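Local coordinates for RNA pseudouridylate synthase domain-containing protein 1 (Homo sapiens, PDB 5VBB) that probably converts uridine to pseudouridine in RNA, as expected of a member of the RluA family of pseudouridine synthases, at residues 175-180 with 206-211; 147-152 with 248-253; 163-168 with 252-257. All coordinates share one frame; numbering follows the deposited sequence.

Contact 1 lies near the centre of the chain and is fully buried, whereas contacts 2 and 3 lie farther out, where a C-terminal helix meets the same large antiparallel sheet. Contact 1 joins helix 175-182 to strand 208-216 and mixes leucine packing with a charged site, in which an arginine meets a sulfate beside the putative catalytic aspartate. Contacts 2 and 3 share helix 247-256 and use the neighbouring strands 146-156 and 159-168, with centres about 5 Å apart. Contact 2 is purely aliphatic; contact 3, only partly buried, adds a lysine and a threonine. Cys180 and Leu176 touch Leu166, linking contact 1 to the strand of contact 3.

Contact 1: 175-180 with 206-211; sequences QLRVHC and MMLHAF. With SO4 (sulfate ion), chain B.
Segment 175-180, on helix 175-182, packs beside the start of strand 208-216, the backbones coming nearest at Arg177 and Leu208, whose CA atoms are 8.4 Å apart. No hydrogen bond joins the two segments; the contact is made by side chains. CD1 of Leu176 meets CD1 of Leu208 at 4.1 Å, the two side chains crossing at about a right angle. Arg177 lays its aliphatic part against the same leucine, CG to Leu208 CD2 at 3.8 Å. A bend at chi3 (75°) then turns its guanidinium past Met206, whose SD sits over one face, offset toward the rim and 3.5 Å from Arg177 NE. At the edge of the group, in its plane, sulfate O1 accepts a hydrogen bond from Arg177 NH1 (2.7 Å, 159°) and a weak one from Arg177 NH2. Salt bridges to Asp67, the active-site residue by similarity, and to Asp190 further fix the guanidinium's rotation. The sulfate, probably from the crystallisation liquor, is also hydrogen-bonded to Ser69 and lies beside the probable active site. Leu176 also rests on Tyr99 of strand 96-104 and on Leu166 and Pro168 of strand 159-168, seating the helix against the large sheet.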
loop_
_atom_site.group_PDB
_atom_site.type_symbol
_atom_site.label_atom_id
_atom_site.label_comp_id
_atom_site.label_asym_id
_atom_site.label_seq_id
_atom_site.Cartn_x
_atom_site.Cartn_y
_atom_site.Cartn_z
ATOM N N GLN A 175 -4.149 5.146 -6.035
ATOM C CA GLN A 175 -5.554 4.783 -5.782
ATOM C C GLN A 175 -5.997 4.863 -4.351
ATOM O O GLN A 175 -7.013 5.477 -4.050
ATOM C CB GLN A 175 -5.817 3.360 -6.229
ATOM C CG GLN A 175 -7.252 2.939 -5.990
ATOM C CD GLN A 175 -7.708 1.785 -6.828
ATOM O OE1 GLN A 175 -7.385 1.666 -8.020
ATOM N NE2 GLN A 175 -8.473 0.898 -6.234
ATOM N N LEU A 176 -5.263 4.203 -3.471
ATOM C CA LEU A 176 -5.669 4.102 -2.068
ATOM C C LEU A 176 -5.625 5.467 -1.415
ATOM O O LEU A 176 -6.526 5.830 -0.665
ATOM C CB LEU A 176 -4.718 3.131 -1.334
ATOM C CG LEU A 176 -4.650 1.748 -1.952
ATOM C CD1 LEU A 176 -3.613 0.918 -1.290
ATOM C CD2 LEU A 176 -5.999 1.067 -1.920
ATOM N N ARG A 177 -4.604 6.251 -1.750
ATOM C CA ARG A 177 -4.469 7.573 -1.165
ATOM C C ARG A 177 -5.536 8.510 -1.669
ATOM O O ARG A 177 -6.056 9.324 -0.905
ATOM C CB ARG A 177 -3.096 8.149 -1.485
ATOM C CG ARG A 177 -1.963 7.370 -0.833
ATOM C CD ARG A 177 -0.683 7.549 -1.609
ATOM N NE ARG A 177 -0.143 8.887 -1.356
ATOM C CZ ARG A 177 1.010 9.350 -1.822
ATOM N NH1 ARG A 177 1.768 8.600 -2.612
ATOM N NH2 ARG A 177 1.408 10.572 -1.515
ATOM N N VAL A 178 -5.875 8.404 -2.959
ATOM C CA VAL A 178 -6.903 9.282 -3.523
ATOM C C VAL A 178 -8.284 8.917 -2.975
ATOM O O VAL A 178 -9.074 9.812 -2.632
ATOM C CB VAL A 178 -6.852 9.235 -5.056
ATOM C CG1 VAL A 178 -8.061 9.956 -5.687
ATOM C CG2 VAL A 178 -5.542 9.817 -5.550
ATOM N N HIS A 179 -8.593 7.616 -2.954
ATOM C CA HIS A 179 -9.884 7.134 -2.479
ATOM C C HIS A 179 -10.130 7.482 -0.998
ATOM O O HIS A 179 -11.240 7.884 -0.652
ATOM C CB HIS A 179 -10.022 5.634 -2.700
ATOM C CG HIS A 179 -10.655 5.227 -4.010
ATOM N ND1 HIS A 179 -10.683 3.913 -4.397
ATOM C CD2 HIS A 179 -11.265 5.973 -4.968
ATOM C CE1 HIS A 179 -11.295 3.892 -5.578
ATOM N NE2 HIS A 179 -11.718 5.111 -5.919
ATOM N N CYS A 180 -9.136 7.275 -0.128
ATOM C CA CYS A 180 -9.310 7.562 1.315
ATOM C C CYS A 180 -9.479 9.075 1.566
ATOM O O CYS A 180 -10.379 9.489 2.301
ATOM C CB CYS A 180 -8.134 6.973 2.092
ATOM S SG CYS A 180 -8.143 5.160 2.101
ATOM N N MET A 206 4.458 8.378 6.012
ATOM C CA MET A 206 3.106 8.232 5.524
ATOM C C MET A 206 2.642 6.849 5.955
ATOM O O MET A 206 3.354 5.880 5.721
ATOM C CB MET A 206 3.038 8.360 4.016
ATOM C CG MET A 206 1.633 8.356 3.536
ATOM S SD MET A 206 1.469 8.658 1.758
ATOM C CE MET A 206 1.991 7.047 1.137
ATOM N N MET A 207 1.477 6.755 6.593
ATOM C CA MET A 207 0.983 5.488 7.148
ATOM C C MET A 207 0.192 4.622 6.133
ATOM O O MET A 207 -0.986 4.348 6.320
ATOM C CB MET A 207 0.115 5.767 8.386
ATOM C CG MET A 207 0.776 6.681 9.415
ATOM S SD MET A 207 2.355 6.046 10.043
ATOM C CE MET A 207 2.914 7.471 11.001
ATOM N N LEU A 208 0.882 4.127 5.115
ATOM C CA LEU A 208 0.338 3.217 4.116
ATOM C C LEU A 208 1.392 2.159 3.931
ATOM O O LEU A 208 2.552 2.508 3.807
ATOM C CB LEU A 208 0.005 3.952 2.794
ATOM C CG LEU A 208 -0.617 3.103 1.685
ATOM C CD1 LEU A 208 -1.981 2.545 2.122
ATOM C CD2 LEU A 208 -0.856 3.935 0.440
ATOM N N HIS A 209 0.992 0.869 3.980
ATOM C CA HIS A 209 1.881 -0.262 3.955
ATOM C C HIS A 209 1.285 -1.379 3.106
ATOM O O HIS A 209 0.136 -1.765 3.331
ATOM C CB HIS A 209 2.029 -0.784 5.396
ATOM C CG HIS A 209 2.927 -1.973 5.523
ATOM N ND1 HIS A 209 4.296 -1.871 5.308
ATOM C CD2 HIS A 209 2.624 -3.265 5.831
ATOM C CE1 HIS A 209 4.781 -3.092 5.490
ATOM N NE2 HIS A 209 3.810 -3.959 5.824
ATOM N N ALA A 210 2.042 -1.884 2.151
ATOM C CA ALA A 210 1.589 -3.001 1.301
ATOM C C ALA A 210 1.810 -4.250 2.119
ATOM O O ALA A 210 2.930 -4.686 2.320
ATOM C CB ALA A 210 2.382 -3.019 -0.001
ATOM N N PHE A 211 0.729 -4.815 2.603
ATOM C CA PHE A 211 0.728 -5.889 3.583
ATOM C C PHE A 211 0.662 -7.279 2.996
ATOM O O PHE A 211 1.488 -8.112 3.332
ATOM C CB PHE A 211 -0.486 -5.639 4.495
ATOM C CG PHE A 211 -0.787 -6.665 5.548
ATOM C CD1 PHE A 211 0.104 -6.890 6.593
ATOM C CD2 PHE A 211 -2.040 -7.246 5.619
ATOM C CE1 PHE A 211 -0.260 -7.692 7.679
ATOM C CE2 PHE A 211 -2.360 -8.113 6.642
ATOM C CZ PHE A 211 -1.497 -8.289 7.696
HETATM S S SO4 B . 5.177 9.618 -3.214
HETATM O O1 SO4 B . 3.826 10.114 -3.520
HETATM O O2 SO4 B . 5.957 9.654 -4.457
HETATM O O3 SO4 B . 5.811 10.419 -2.188
HETATM O O4 SO4 B . 5.097 8.259 -2.690
#

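Contact 2: 147-152 with 248-253; sequences DLVVLE and DQLVQA
Leu250 supplies the larger share of this contact, its side chain pointing from helix 248-253 to strand 147-152 and ending between Val149 and Leu151. One methyl does the touching: CD1 of Leu250 lies 3.7 Å from CG1 of Val149 and 3.3 Å from CD2 of Leu151. The second distance is closer than carbon atoms normally pack. Val149 and Leu250 meet end to end; with CG1 anti to its backbone N (chi1 178°), the valine presents that methyl to the helix. Leu151 comes from another direction, crossing Leu250 at a slant. Its CB does not aim at the helix, yet its end bends nearer, where CD2 closes on the shared methyl. Only carbon meets carbon here, and no hydrogen bond passes between the two segments. A classic beta bulge, in which Leu151 and Glu152 both face Lys163, interrupts the regular strand pairing beside this site. Helix 247-256 lies against strand 146-156, which pairs with strands 111-114, 159-168 and 238-243 in the antiparallel sheet. Leu250 also touches Leu165 of strand 159-168, while Val251, on the next position of the helix, packs against Phe211 of strand 208-216.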
loop_
_atom_site.group_PDB
_atom_site.type_symbol
_atom_site.label_atom_id
_atom_site.label_comp_id
_atom_site.label_asym_id
_atom_site.label_seq_id
_atom_site.Cartn_x
_atom_site.Cartn_y
_atom_site.Cartn_z
ATOM N N ASP A 147 -11.881 -1.668 -1.570
ATOM C CA ASP A 147 -12.626 -2.206 -0.449
ATOM C C ASP A 147 -11.898 -1.829 0.844
ATOM O O ASP A 147 -10.733 -2.163 1.020
ATOM C CB ASP A 147 -12.732 -3.706 -0.609
ATOM C CG ASP A 147 -13.488 -4.439 0.461
ATOM O OD1 ASP A 147 -14.439 -3.863 1.015
ATOM O OD2 ASP A 147 -13.194 -5.631 0.673
ATOM N N LEU A 148 -12.574 -1.138 1.733
ATOM C CA LEU A 148 -11.982 -0.645 2.991
ATOM C C LEU A 148 -12.692 -1.331 4.153
ATOM O O LEU A 148 -13.908 -1.195 4.279
ATOM C CB LEU A 148 -12.188 0.880 3.075
ATOM C CG LEU A 148 -11.631 1.654 4.279
ATOM C CD1 LEU A 148 -11.399 3.095 3.925
ATOM C CD2 LEU A 148 -12.586 1.632 5.516
ATOM N N VAL A 149 -11.935 -1.946 5.052
ATOM C CA VAL A 149 -12.441 -2.586 6.270
ATOM C C VAL A 149 -11.792 -1.861 7.485
ATOM O O VAL A 149 -10.555 -1.816 7.617
ATOM C CB VAL A 149 -12.119 -4.111 6.265
ATOM C CG1 VAL A 149 -12.601 -4.786 7.544
ATOM C CG2 VAL A 149 -12.745 -4.800 5.052
ATOM N N VAL A 150 -12.618 -1.371 8.394
ATOM C CA VAL A 150 -12.123 -0.669 9.571
ATOM C C VAL A 150 -11.681 -1.700 10.614
ATOM O O VAL A 150 -12.478 -2.539 11.000
ATOM C CB VAL A 150 -13.160 0.316 10.140
ATOM C CG1 VAL A 150 -12.606 1.046 11.341
ATOM C CG2 VAL A 150 -13.602 1.329 9.092
ATOM N N LEU A 151 -10.410 -1.632 11.060
ATOM C CA LEU A 151 -9.867 -2.569 12.033
ATOM C C LEU A 151 -10.003 -2.025 13.437
ATOM O O LEU A 151 -10.429 -2.737 14.349
ATOM C CB LEU A 151 -8.404 -2.851 11.732
ATOM C CG LEU A 151 -8.113 -3.436 10.383
ATOM C CD1 LEU A 151 -6.614 -3.424 10.133
ATOM C CD2 LEU A 151 -8.781 -4.816 10.214
ATOM N N GLU A 152 -9.609 -0.760 13.635
ATOM C CA GLU A 152 -9.622 -0.153 14.957
ATOM C C GLU A 152 -9.801 1.343 14.878
ATOM O O GLU A 152 -9.453 1.951 13.878
ATOM C CB GLU A 152 -8.243 -0.406 15.677
ATOM C CG GLU A 152 -8.017 -1.783 16.318
ATOM C CD GLU A 152 -6.647 -2.027 16.939
ATOM O OE1 GLU A 152 -5.648 -1.721 16.258
ATOM O OE2 GLU A 152 -6.562 -2.517 18.092
ATOM N N ASP A 248 -6.076 -10.806 12.090
ATOM C CA ASP A 248 -5.713 -12.215 11.887
ATOM C C ASP A 248 -6.807 -12.925 11.114
ATOM O O ASP A 248 -6.521 -13.652 10.166
ATOM C CB ASP A 248 -5.523 -12.954 13.220
ATOM C CG ASP A 248 -4.276 -12.610 13.995
ATOM O OD1 ASP A 248 -3.256 -12.282 13.358
ATOM O OD2 ASP A 248 -4.297 -12.742 15.240
ATOM N N GLN A 249 -8.078 -12.724 11.532
ATOM C CA GLN A 249 -9.202 -13.320 10.854
ATOM C C GLN A 249 -9.349 -12.825 9.424
ATOM O O GLN A 249 -9.669 -13.619 8.533
ATOM C CB GLN A 249 -10.498 -13.034 11.634
ATOM C CG GLN A 249 -10.536 -13.709 13.013
ATOM C CD GLN A 249 -10.889 -15.165 12.896
ATOM O OE1 GLN A 249 -10.032 -16.026 12.744
ATOM N NE2 GLN A 249 -12.167 -15.466 12.865
ATOM N N LEU A 250 -9.138 -11.513 9.195
ATOM C CA LEU A 250 -9.236 -10.976 7.845
ATOM C C LEU A 250 -8.123 -11.517 6.977
ATOM O O LEU A 250 -8.368 -11.751 5.806
ATOM C CB LEU A 250 -9.248 -9.439 7.836
ATOM C CG LEU A 250 -10.521 -8.832 8.420
ATOM C CD1 LEU A 250 -10.291 -7.411 8.788
ATOM C CD2 LEU A 250 -11.696 -8.944 7.450
ATOM N N VAL A 251 -6.936 -11.820 7.548
ATOM C CA VAL A 251 -5.842 -12.414 6.751
ATOM C C VAL A 251 -6.215 -13.829 6.357
ATOM O O VAL A 251 -5.969 -14.218 5.223
ATOM C CB VAL A 251 -4.475 -12.358 7.488
ATOM C CG1 VAL A 251 -3.422 -13.257 6.818
ATOM C CG2 VAL A 251 -3.989 -10.935 7.548
ATOM N N GLN A 252 -6.848 -14.590 7.260
ATOM C CA GLN A 252 -7.361 -15.918 6.885
ATOM C C GLN A 252 -8.403 -15.809 5.742
ATOM O O GLN A 252 -8.414 -16.632 4.840
ATOM C CB GLN A 252 -8.008 -16.641 8.087
ATOM C CG GLN A 252 -7.058 -16.979 9.224
ATOM C CD GLN A 252 -5.945 -17.851 8.744
ATOM O OE1 GLN A 252 -6.183 -18.919 8.178
ATOM N NE2 GLN A 252 -4.720 -17.365 8.826
ATOM N N ALA A 253 -9.242 -14.769 5.734
ATOM C CA ALA A 253 -10.208 -14.607 4.637
ATOM C C ALA A 253 -9.512 -14.211 3.331
ATOM O O ALA A 253 -9.857 -14.729 2.265
ATOM C CB ALA A 253 -11.297 -13.591 4.998
#

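Contact 3: 163-168 with 252-257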
loop_
_atom_site.group_PDB
_atom_site.type_symbol
_atom_site.label_atom_id
_atom_site.label_comp_id
_atom_site.label_asym_id
_atom_site.label_seq_id
_atom_site.Cartn_x
_atom_site.Cartn_y
_atom_site.Cartn_z
ATOM N N LYS A 163 -7.442 2.693 11.974
ATOM C CA LYS A 163 -6.565 1.714 11.372
ATOM C C LYS A 163 -7.436 0.862 10.437
ATOM O O LYS A 163 -8.482 0.359 10.866
ATOM C CB LYS A 163 -5.907 0.829 12.420
ATOM C CG LYS A 163 -4.907 -0.119 11.781
ATOM C CD LYS A 163 -4.113 -0.812 12.851
ATOM C CE LYS A 163 -3.246 -1.873 12.253
ATOM N NZ LYS A 163 -2.507 -2.633 13.298
ATOM N N VAL A 164 -7.036 0.736 9.153
ATOM C CA VAL A 164 -7.845 0.038 8.167
ATOM C C VAL A 164 -7.064 -0.959 7.366
ATOM O O VAL A 164 -5.849 -0.826 7.209
ATOM C CB VAL A 164 -8.542 1.029 7.193
ATOM C CG1 VAL A 164 -9.352 2.081 7.943
ATOM C CG2 VAL A 164 -7.526 1.706 6.267
ATOM N N LEU A 165 -7.804 -1.904 6.761
ATOM C CA LEU A 165 -7.294 -2.844 5.772
ATOM C C LEU A 165 -7.902 -2.366 4.441
ATOM O O LEU A 165 -9.121 -2.140 4.367
ATOM C CB LEU A 165 -7.746 -4.271 6.091
ATOM C CG LEU A 165 -7.317 -5.408 5.130
ATOM C CD1 LEU A 165 -5.836 -5.583 5.122
ATOM C CD2 LEU A 165 -7.914 -6.698 5.550
ATOM N N LEU A 166 -7.079 -2.223 3.399
ATOM C CA LEU A 166 -7.523 -1.778 2.080
ATOM C C LEU A 166 -7.228 -2.815 1.062
ATOM O O LEU A 166 -6.084 -3.248 0.958
ATOM C CB LEU A 166 -6.825 -0.488 1.684
ATOM C CG LEU A 166 -7.075 0.698 2.628
ATOM C CD1 LEU A 166 -6.025 1.726 2.487
ATOM C CD2 LEU A 166 -8.442 1.275 2.439
ATOM N N LYS A 167 -8.232 -3.230 0.289
ATOM C CA LYS A 167 -8.022 -4.208 -0.775
ATOM C C LYS A 167 -8.439 -3.560 -2.086
ATOM O O LYS A 167 -9.634 -3.404 -2.356
ATOM C CB LYS A 167 -8.820 -5.467 -0.502
ATOM C CG LYS A 167 -8.484 -6.613 -1.458
ATOM C CD LYS A 167 -9.449 -7.740 -1.290
ATOM C CE LYS A 167 -9.271 -8.777 -2.352
ATOM N NZ LYS A 167 -10.258 -9.867 -2.198
ATOM N N PRO A 168 -7.480 -3.102 -2.895
ATOM C CA PRO A 168 -7.866 -2.551 -4.194
ATOM C C PRO A 168 -8.157 -3.673 -5.185
ATOM O O PRO A 168 -7.435 -4.661 -5.194
ATOM C CB PRO A 168 -6.639 -1.777 -4.634
ATOM C CG PRO A 168 -5.459 -2.460 -3.980
ATOM C CD PRO A 168 -6.012 -3.179 -2.747
ATOM N N GLN A 252 -6.848 -14.590 7.260
ATOM C CA GLN A 252 -7.361 -15.918 6.885
ATOM C C GLN A 252 -8.403 -15.809 5.742
ATOM O O GLN A 252 -8.414 -16.632 4.840
ATOM C CB GLN A 252 -8.008 -16.641 8.087
ATOM C CG GLN A 252 -7.058 -16.979 9.224
ATOM C CD GLN A 252 -5.945 -17.851 8.744
ATOM O OE1 GLN A 252 -6.183 -18.919 8.178
ATOM N NE2 GLN A 252 -4.720 -17.365 8.826
ATOM N N ALA A 253 -9.242 -14.769 5.734
ATOM C CA ALA A 253 -10.208 -14.607 4.637
ATOM C C ALA A 253 -9.512 -14.211 3.331
ATOM O O ALA A 253 -9.857 -14.729 2.265
ATOM C CB ALA A 253 -11.297 -13.591 4.998
ATOM N N LEU A 254 -8.493 -13.368 3.418
ATOM C CA LEU A 254 -7.704 -12.978 2.243
ATOM C C LEU A 254 -7.072 -14.174 1.599
ATOM O O LEU A 254 -7.199 -14.352 0.403
ATOM C CB LEU A 254 -6.562 -12.011 2.632
ATOM C CG LEU A 254 -6.851 -10.534 2.603
ATOM C CD1 LEU A 254 -5.713 -9.777 3.199
ATOM C CD2 LEU A 254 -7.051 -10.024 1.147
ATOM N N ARG A 255 -6.417 -15.011 2.401
ATOM C CA ARG A 255 -5.687 -16.215 1.931
ATOM C C ARG A 255 -6.592 -17.192 1.227
ATOM O O ARG A 255 -6.190 -17.786 0.211
ATOM C CB ARG A 255 -4.985 -16.909 3.115
ATOM C CG ARG A 255 -3.831 -16.100 3.701
ATOM C CD ARG A 255 -3.151 -16.824 4.875
ATOM N NE ARG A 255 -1.744 -16.424 5.031
ATOM C CZ ARG A 255 -1.106 -16.180 6.180
ATOM N NH1 ARG A 255 0.172 -15.826 6.172
ATOM N NH2 ARG A 255 -1.742 -16.282 7.345
ATOM N N ALA A 256 -7.839 -17.335 1.734
ATOM C CA ALA A 256 -8.841 -18.256 1.167
ATOM C C ALA A 256 -9.600 -17.695 -0.011
ATOM O O ALA A 256 -10.297 -18.468 -0.682
ATOM C CB ALA A 256 -9.834 -18.656 2.229
ATOM N N THR A 257 -9.474 -16.398 -0.303
ATOM C CA THR A 257 -10.200 -15.823 -1.437
ATOM C C THR A 257 -9.640 -16.313 -2.768
ATOM O O THR A 257 -8.438 -16.279 -2.963
ATOM C CB THR A 257 -10.206 -14.294 -1.381
ATOM O OG1 THR A 257 -10.763 -13.894 -0.123
ATOM C CG2 THR A 257 -11.049 -13.667 -2.496
#
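Lys167 and Leu254 lie alongside one another and point opposite ways, the lysine running out from strand 163-168 toward the helix and the leucine running back toward the strand. Their contact is therefore made along the flank of the lysine chain, where CD of Lys167 lies 4.1 Å from CD2 of Leu254. The lysine owes this reach to its shape: CG is anti to the backbone N (chi1 -171°), and the chain stays extended beyond it to the amine. Its methylenes thus give the leucine an apolar surface, while the charged end is carried on toward Thr257.

There the lysine meets Thr257 tip to tip, with NZ of Lys167 3.9 Å from CG2 of Thr257. This is an approach to a methyl, and no hydrogen bond links the segments. The threonine hydroxyl is engaged within its own segment, where OG1 of Thr257 donates to O of Ala253 at 2.7 Å. That bond meets the carbonyl at a C=O...donor angle of 137°, with the hydroxyl 35° above the carbonyl plane. It ties Thr257 back to Ala253, one turn earlier, while CG2, anti to the backbone N, is turned to the lysine.

The other methyl of Leu254 makes a looser touch: CD1 lies 4.5 Å from CD2 of Leu165, whose CB points to the helix. Leu254 also packs on Ala98 of strand 96-104 and Tyr212 of strand 208-216, and so spans several strands. The lysine and leucine of alternate strand positions face the helix, while Leu166 between them packs against helix 175-182. Helices on both faces of an antiparallel sheet fit the alpha+beta catalytic fold shared by pseudouridine synthases.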